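Local coordinates for protein phosphonopyruvate hydrolase (Variovorax sp., PDB 2HJP) that hydrolyses phosphonopyruvate to pyruvate and phosphate with the help of a divalent metal ion, cleaving a carbon–phosphorus bond, at residues A[128-131]-A[132-135]; A[234-237]-A[238-242]; A[277-280]-A[281-284]. All blocks are in the same frame, centred on the assembly; numbering follows the deposited sequence.

Overall arrangement
Contacts 1, 2 and 3 follow one another along the chain, and each lies at the start of a helix. The eight-stranded parallel barrel supplies the frame for the first two: residues 128-135 enter helix 131-144, whereas residues 234-242 lead from the last strand, 229-234, into helix 237-256. Their centres are about 31 Å apart, on opposite sides of the chain's centre. Contact 3, in helix 278-288 of the C-terminal arm, has its centre about 29 Å from that of contact 2 and about 50 Å from that of contact 1. Contact 2 borders the substrate pocket; contacts 1 and 3 both reach the second subunit, and contacts 2 and 3 the fourth, so all three helix starts lie where subunits of the tetramer meet.

Contact 1 of 3, residues A[128-131]-A[132-135]; sequences LVRI and EEFQ
Phe134 N donates to Arg130 O over 2.9 Å, a bond that closes the first turn of the helix. Gln135 N likewise donates to Ile131 O at 2.9 Å. Around this backbone frame the arginine is held between two acids. Glu132, its chain bent at chi2 (82°), folds back so that OE2 comes to the edge of the Arg130 guanidinium. There it accepts a weak bond from Arg130 NE at 3.3 Å and forms a salt bridge with NH2, whose own position is less certain; the carboxylate and guanidinium planes are 49° apart. Glu133 approaches differently. Its CB lies over one face of the guanidinium, 3.6 Å from Arg130 NH1, and its extended chain carries OE1 well out of the guanidinium plane, 3.8 Å from NH1, a long salt bridge of charge alone. A water accepts from Arg130 N at 2.9 Å and lies beside Glu133 OE1, too short a pairing to be certain. Val129 CG2 packs on Phe134 CB at 3.8 Å, on the buried side. Outside, Arg130 NH1 also pairs with the terminal carboxylate of Lys290 of the second subunit. The whole is a helix N-terminus with Arg130 as N-cap, a salt-bridge network laid over the first turn, at the entry to helix 131-144 of a TIM barrel.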
loop_
_atom_site.group_PDB
_atom_site.type_symbol
_atom_site.label_atom_id
_atom_site.label_comp_id
_atom_site.label_asym_id
_atom_site.label_seq_id
_atom_site.Cartn_x
_atom_site.Cartn_y
_atom_site.Cartn_z
ATOM N N LEU A 128 -21.977 -18.714 14.378
ATOM C CA LEU A 128 -20.747 -18.461 15.110
ATOM C C LEU A 128 -19.773 -19.651 14.999
ATOM O O LEU A 128 -20.179 -20.776 14.720
ATOM C CB LEU A 128 -21.061 -18.208 16.609
ATOM C CG LEU A 128 -22.098 -17.166 17.028
ATOM C CD1 LEU A 128 -21.838 -16.652 18.452
ATOM C CD2 LEU A 128 -22.028 -16.030 16.115
ATOM N N VAL A 129 -18.478 -19.422 15.229
ATOM C CA VAL A 129 -17.547 -20.546 15.177
ATOM C C VAL A 129 -17.702 -21.345 16.476
ATOM O O VAL A 129 -18.334 -20.883 17.408
ATOM C CB VAL A 129 -16.067 -20.067 15.017
ATOM C CG1 VAL A 129 -15.902 -19.332 13.718
ATOM C CG2 VAL A 129 -15.650 -19.155 16.196
ATOM N N ARG A 130 -17.139 -22.549 16.515
ATOM C CA ARG A 130 -17.199 -23.389 17.693
ATOM C C ARG A 130 -16.428 -22.703 18.796
ATOM O O ARG A 130 -15.408 -22.064 18.546
ATOM C CB ARG A 130 -16.581 -24.789 17.415
ATOM C CG ARG A 130 -17.444 -25.755 16.513
ATOM C CD ARG A 130 -16.527 -26.493 15.537
ATOM N NE ARG A 130 -15.430 -26.880 16.350
ATOM C CZ ARG A 130 -14.157 -26.707 16.103
ATOM N NH1 ARG A 130 -13.706 -26.155 14.995
ATOM N NH2 ARG A 130 -13.365 -27.043 17.082
ATOM N N ILE A 131 -16.926 -22.867 20.007
ATOM C CA ILE A 131 -16.336 -22.271 21.201
ATOM C C ILE A 131 -14.848 -22.604 21.304
ATOM O O ILE A 131 -14.037 -21.704 21.488
ATOM C CB ILE A 131 -17.094 -22.748 22.455
ATOM C CG1 ILE A 131 -18.459 -22.061 22.497
ATOM C CG2 ILE A 131 -16.247 -22.498 23.708
ATOM C CD1 ILE A 131 -19.437 -22.642 23.513
ATOM N N GLU A 132 -14.488 -23.876 21.140
ATOM C CA GLU A 132 -13.081 -24.268 21.234
ATOM C C GLU A 132 -12.278 -23.644 20.098
ATOM O O GLU A 132 -11.117 -23.287 20.288
ATOM C CB GLU A 132 -12.889 -25.805 21.156
ATOM C CG GLU A 132 -13.982 -26.610 21.745
ATOM C CD GLU A 132 -15.127 -26.754 20.746
ATOM O OE1 GLU A 132 -16.253 -26.330 21.097
ATOM O OE2 GLU A 132 -14.896 -27.289 19.609
ATOM N N GLU A 133 -12.874 -23.532 18.919
ATOM C CA GLU A 133 -12.108 -22.922 17.819
ATOM C C GLU A 133 -11.821 -21.456 18.200
ATOM O O GLU A 133 -10.689 -20.992 18.022
ATOM C CB GLU A 133 -12.832 -22.946 16.456
ATOM C CG GLU A 133 -11.995 -22.111 15.436
ATOM C CD GLU A 133 -12.565 -22.031 13.970
ATOM O OE1 GLU A 133 -13.691 -22.529 13.709
ATOM O OE2 GLU A 133 -11.847 -21.452 13.087
ATOM N N PHE A 134 -12.821 -20.734 18.747
ATOM C CA PHE A 134 -12.517 -19.332 19.077
ATOM C C PHE A 134 -11.517 -19.210 20.226
ATOM O O PHE A 134 -10.678 -18.287 20.260
ATOM C CB PHE A 134 -13.756 -18.515 19.391
ATOM C CG PHE A 134 -13.523 -17.026 19.212
ATOM C CD1 PHE A 134 -13.308 -16.476 17.901
ATOM C CD2 PHE A 134 -13.533 -16.175 20.316
ATOM C CE1 PHE A 134 -13.119 -15.093 17.719
ATOM C CE2 PHE A 134 -13.347 -14.776 20.155
ATOM C CZ PHE A 134 -13.137 -14.224 18.854
ATOM N N GLN A 135 -11.614 -20.135 21.168
ATOM C CA GLN A 135 -10.660 -20.171 22.263
ATOM C C GLN A 135 -9.295 -20.292 21.665
ATOM O O GLN A 135 -8.388 -19.620 22.149
ATOM C CB GLN A 135 -10.928 -21.342 23.202
ATOM C CG GLN A 135 -12.127 -21.114 24.166
ATOM C CD GLN A 135 -12.220 -22.251 25.186
ATOM O OE1 GLN A 135 -12.149 -22.053 26.424
ATOM N NE2 GLN A 135 -12.367 -23.451 24.665
HETATM O O HOH W 1 -15.837 -23.523 14.169
#

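Contact 2 of 3, residues A[234-237]-A[238-242]; sequences YGNH and AIRAA
Arg240 reaches back along its own helix to Asn236, and nearly every carbon of its side chain meets that residue. CB passes 3.5 Å from Asn236 O, and CG stays beside the same oxygen. CD lies between the two oxygens, 3.2 Å from Asn236 OD1 and close to Asn236 O as well. A bend at chi3 (77°) then brings the guanidinium edge-on to the amide oxygen, so that NH1 donates to Asn236 OD1 at 2.9 Å with an N-H...O angle of 157°. The oxygen lies at the edge of the guanidinium, in its plane, although amide and guanidinium stand nearly perpendicular, 89° apart. NH1 also donates to a water at 2.9 Å, again at the edge, and this water is hydrogen-bonded to His237 NE2. The imidazole runs beside the arginine, pointing the same way, and Asn236 OD1 sits over the centre of one of its faces. Farther out, NE bonds Pro267 O and NH2 forms a salt bridge with Asp263, both of the fourth subunit. An alanine in place of Arg240 would remove the guanidinium and is likely to leave Asn236 OD1 and Asp263 of that subunit without this partner. The backbone is bonded more plainly, Ala241 N to His237 O at 2.9 Å, while Arg240 N to Asn236 O is weak. Asn236, at the N-cap position, follows pocket residue Gly235, which touches the phosphonopyruvate. Strand 229-234 thus passes into helix 237-256 beside helix 43-49, where Asn236 packs on Phe44 and Ile239 N bonds Glu45, while the fourth subunit covers Arg240, consistent with the helix swapping known in this superfamily.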
loop_
_atom_site.group_PDB
_atom_site.type_symbol
_atom_site.label_atom_id
_atom_site.label_comp_id
_atom_site.label_asym_id
_atom_site.label_seq_id
_atom_site.Cartn_x
_atom_site.Cartn_y
_atom_site.Cartn_z
ATOM N N TYR A 234 -18.102 4.331 21.080
ATOM C CA TYR A 234 -19.053 5.033 20.185
ATOM C C TYR A 234 -18.661 4.511 18.821
ATOM O O TYR A 234 -17.645 4.896 18.213
ATOM C CB TYR A 234 -18.905 6.509 20.415
ATOM C CG TYR A 234 -19.412 6.815 21.824
ATOM C CD1 TYR A 234 -20.735 6.592 22.159
ATOM C CD2 TYR A 234 -18.545 7.288 22.813
ATOM C CE1 TYR A 234 -21.207 6.839 23.471
ATOM C CE2 TYR A 234 -18.988 7.548 24.140
ATOM C CZ TYR A 234 -20.334 7.309 24.440
ATOM O OH TYR A 234 -20.775 7.528 25.713
ATOM N N GLY A 235 -19.483 3.601 18.355
ATOM C CA GLY A 235 -19.128 2.856 17.167
ATOM C C GLY A 235 -19.026 3.459 15.812
ATOM O O GLY A 235 -18.136 3.034 15.040
ATOM N N ASN A 236 -19.886 4.448 15.504
ATOM C CA ASN A 236 -19.861 4.995 14.132
ATOM C C ASN A 236 -20.390 6.428 13.998
ATOM O O ASN A 236 -20.841 6.833 12.933
ATOM C CB ASN A 236 -20.704 4.038 13.212
ATOM C CG ASN A 236 -22.170 3.818 13.729
ATOM O OD1 ASN A 236 -22.698 4.642 14.456
ATOM N ND2 ASN A 236 -22.802 2.677 13.333
ATOM N N HIS A 237 -20.256 7.212 15.056
ATOM C CA HIS A 237 -20.796 8.539 15.101
ATOM C C HIS A 237 -19.957 9.562 14.312
ATOM O O HIS A 237 -20.494 10.598 13.855
ATOM C CB HIS A 237 -20.971 8.951 16.566
ATOM C CG HIS A 237 -21.823 7.998 17.347
ATOM N ND1 HIS A 237 -21.329 6.808 17.852
ATOM C CD2 HIS A 237 -23.173 7.954 17.512
ATOM C CE1 HIS A 237 -22.348 6.062 18.279
ATOM N NE2 HIS A 237 -23.476 6.739 18.086
ATOM N N ALA A 238 -18.686 9.272 14.107
ATOM C CA ALA A 238 -17.885 10.228 13.310
ATOM C C ALA A 238 -18.301 10.108 11.826
ATOM O O ALA A 238 -18.558 11.126 11.154
ATOM C CB ALA A 238 -16.401 9.908 13.409
ATOM N N ILE A 239 -18.413 8.890 11.310
ATOM C CA ILE A 239 -18.738 8.846 9.860
ATOM C C ILE A 239 -20.186 9.402 9.630
ATOM O O ILE A 239 -20.505 10.046 8.601
ATOM C CB ILE A 239 -18.561 7.366 9.264
ATOM C CG1 ILE A 239 -18.591 7.409 7.734
ATOM C CG2 ILE A 239 -19.622 6.446 9.788
ATOM C CD1 ILE A 239 -17.351 8.017 7.090
ATOM N N ARG A 240 -21.037 9.186 10.619
ATOM C CA ARG A 240 -22.414 9.618 10.507
ATOM C C ARG A 240 -22.450 11.115 10.543
ATOM O O ARG A 240 -23.088 11.716 9.676
ATOM C CB ARG A 240 -23.321 8.967 11.582
ATOM C CG ARG A 240 -23.722 7.556 11.179
ATOM C CD ARG A 240 -24.117 6.713 12.461
ATOM N NE ARG A 240 -25.473 7.087 12.927
ATOM C CZ ARG A 240 -25.916 6.822 14.143
ATOM N NH1 ARG A 240 -25.103 6.151 15.027
ATOM N NH2 ARG A 240 -27.105 7.299 14.478
ATOM N N ALA A 241 -21.727 11.720 11.483
ATOM C CA ALA A 241 -21.691 13.169 11.540
ATOM C C ALA A 241 -21.121 13.771 10.215
ATOM O O ALA A 241 -21.602 14.816 9.707
ATOM C CB ALA A 241 -20.819 13.663 12.758
ATOM N N ALA A 242 -20.058 13.144 9.706
ATOM C CA ALA A 242 -19.413 13.608 8.519
ATOM C C ALA A 242 -20.392 13.585 7.367
ATOM O O ALA A 242 -20.522 14.575 6.642
ATOM C CB ALA A 242 -18.176 12.746 8.157
HETATM O O HOH W 2 -26.150 5.779 17.679
#

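Contact 3 of 3, residues A[277-280]-A[281-284]; sequences GDER and MRAV
Over one face of the Arg282 guanidinium lies the backbone N of Glu279, while Asp278 OD2 approaches obliquely. That oxygen is 3.1 Å from Arg282 NH1 but well out of the guanidinium plane, so the salt bridge rests on charge with no N-H aimed at it; the two flat groups stand 82° apart. Glu279 reaches the same group from another direction, its carboxylate turned 65° from the guanidinium; OE1 is modelled so close to NH2 that the details of this second salt bridge are doubtful. A bend at chi3 (-36°) turns the arginine's end back toward both acids. On the buried side, Met281 swings CE to 3.2 Å from Asp278 OD1, beside the carboxylate. The backbone beneath is regular: Met281 N to Gly277 O at 3.0 Å and Arg282 N to Asp278 O at 2.8 Å begin the ladder. Gly277, with positive phi, ends the preceding helix in a Schellman motif and occupies the N-cap position of the next one. Helices 269-275 and 278-288 therefore meet at this glycine, and the latter lays Met281 and Val284 against helix 89-102 of the second subunit, with Met281 also touching Pro53 of the fourth.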
loop_
_atom_site.group_PDB
_atom_site.type_symbol
_atom_site.label_atom_id
_atom_site.label_comp_id
_atom_site.label_asym_id
_atom_site.label_seq_id
_atom_site.Cartn_x
_atom_site.Cartn_y
_atom_site.Cartn_z
ATOM N N GLY A 277 -0.905 20.383 11.739
ATOM C CA GLY A 277 0.404 20.446 12.371
ATOM C C GLY A 277 1.294 21.511 11.729
ATOM O O GLY A 277 2.548 21.409 11.785
ATOM N N ASP A 278 0.670 22.539 11.142
ATOM C CA ASP A 278 1.453 23.590 10.513
ATOM C C ASP A 278 2.513 24.187 11.441
ATOM O O ASP A 278 3.623 24.459 11.026
ATOM C CB ASP A 278 0.542 24.690 10.020
ATOM C CG ASP A 278 1.251 25.645 9.082
ATOM O OD1 ASP A 278 1.675 25.169 7.977
ATOM O OD2 ASP A 278 1.355 26.848 9.490
ATOM N N GLU A 279 2.150 24.406 12.696
ATOM C CA GLU A 279 3.046 24.977 13.687
ATOM C C GLU A 279 4.366 24.193 13.800
ATOM O O GLU A 279 5.478 24.739 13.700
ATOM C CB GLU A 279 2.336 24.964 15.040
ATOM C CG GLU A 279 1.588 26.225 15.376
ATOM C CD GLU A 279 2.478 27.188 16.131
ATOM O OE1 GLU A 279 3.287 27.888 15.458
ATOM O OE2 GLU A 279 2.396 27.229 17.397
ATOM N N ARG A 280 4.212 22.902 14.038
ATOM C CA ARG A 280 5.347 22.025 14.136
ATOM C C ARG A 280 6.177 22.122 12.847
ATOM O O ARG A 280 7.390 22.309 12.878
ATOM C CB ARG A 280 4.869 20.591 14.385
ATOM C CG ARG A 280 6.036 19.611 14.450
ATOM C CD ARG A 280 5.641 18.223 14.908
ATOM N NE ARG A 280 5.808 17.221 13.849
ATOM C CZ ARG A 280 6.465 16.078 13.998
ATOM N NH1 ARG A 280 7.037 15.779 15.164
ATOM N NH2 ARG A 280 6.518 15.214 12.990
ATOM N N MET A 281 5.514 22.027 11.707
ATOM C CA MET A 281 6.218 22.115 10.462
ATOM C C MET A 281 6.979 23.433 10.334
ATOM O O MET A 281 8.097 23.440 9.809
ATOM C CB MET A 281 5.277 21.910 9.249
ATOM C CG MET A 281 6.041 21.932 7.912
ATOM S SD MET A 281 5.072 21.879 6.421
ATOM C CE MET A 281 4.005 23.340 6.649
ATOM N N ARG A 282 6.413 24.564 10.781
ATOM C CA ARG A 282 7.193 25.832 10.681
ATOM C C ARG A 282 8.433 25.820 11.580
ATOM O O ARG A 282 9.473 26.420 11.263
ATOM C CB ARG A 282 6.290 27.088 10.987
ATOM C CG ARG A 282 5.299 27.331 9.812
ATOM C CD ARG A 282 4.336 28.520 10.057
ATOM N NE ARG A 282 4.012 28.527 11.479
ATOM C CZ ARG A 282 2.856 28.911 12.009
ATOM N NH1 ARG A 282 1.852 29.350 11.236
ATOM N NH2 ARG A 282 2.700 28.826 13.323
ATOM N N ALA A 283 8.334 25.150 12.718
ATOM C CA ALA A 283 9.494 25.072 13.617
ATOM C C ALA A 283 10.563 24.239 12.894
ATOM O O ALA A 283 11.760 24.629 12.840
ATOM C CB ALA A 283 9.084 24.439 14.937
ATOM N N VAL A 284 10.134 23.132 12.269
ATOM C CA VAL A 284 11.082 22.297 11.547
ATOM C C VAL A 284 11.744 23.075 10.385
ATOM O O VAL A 284 12.994 23.049 10.218
ATOM C CB VAL A 284 10.406 20.983 11.080
ATOM C CG1 VAL A 284 11.318 20.218 10.037
ATOM C CG2 VAL A 284 10.233 20.044 12.276
#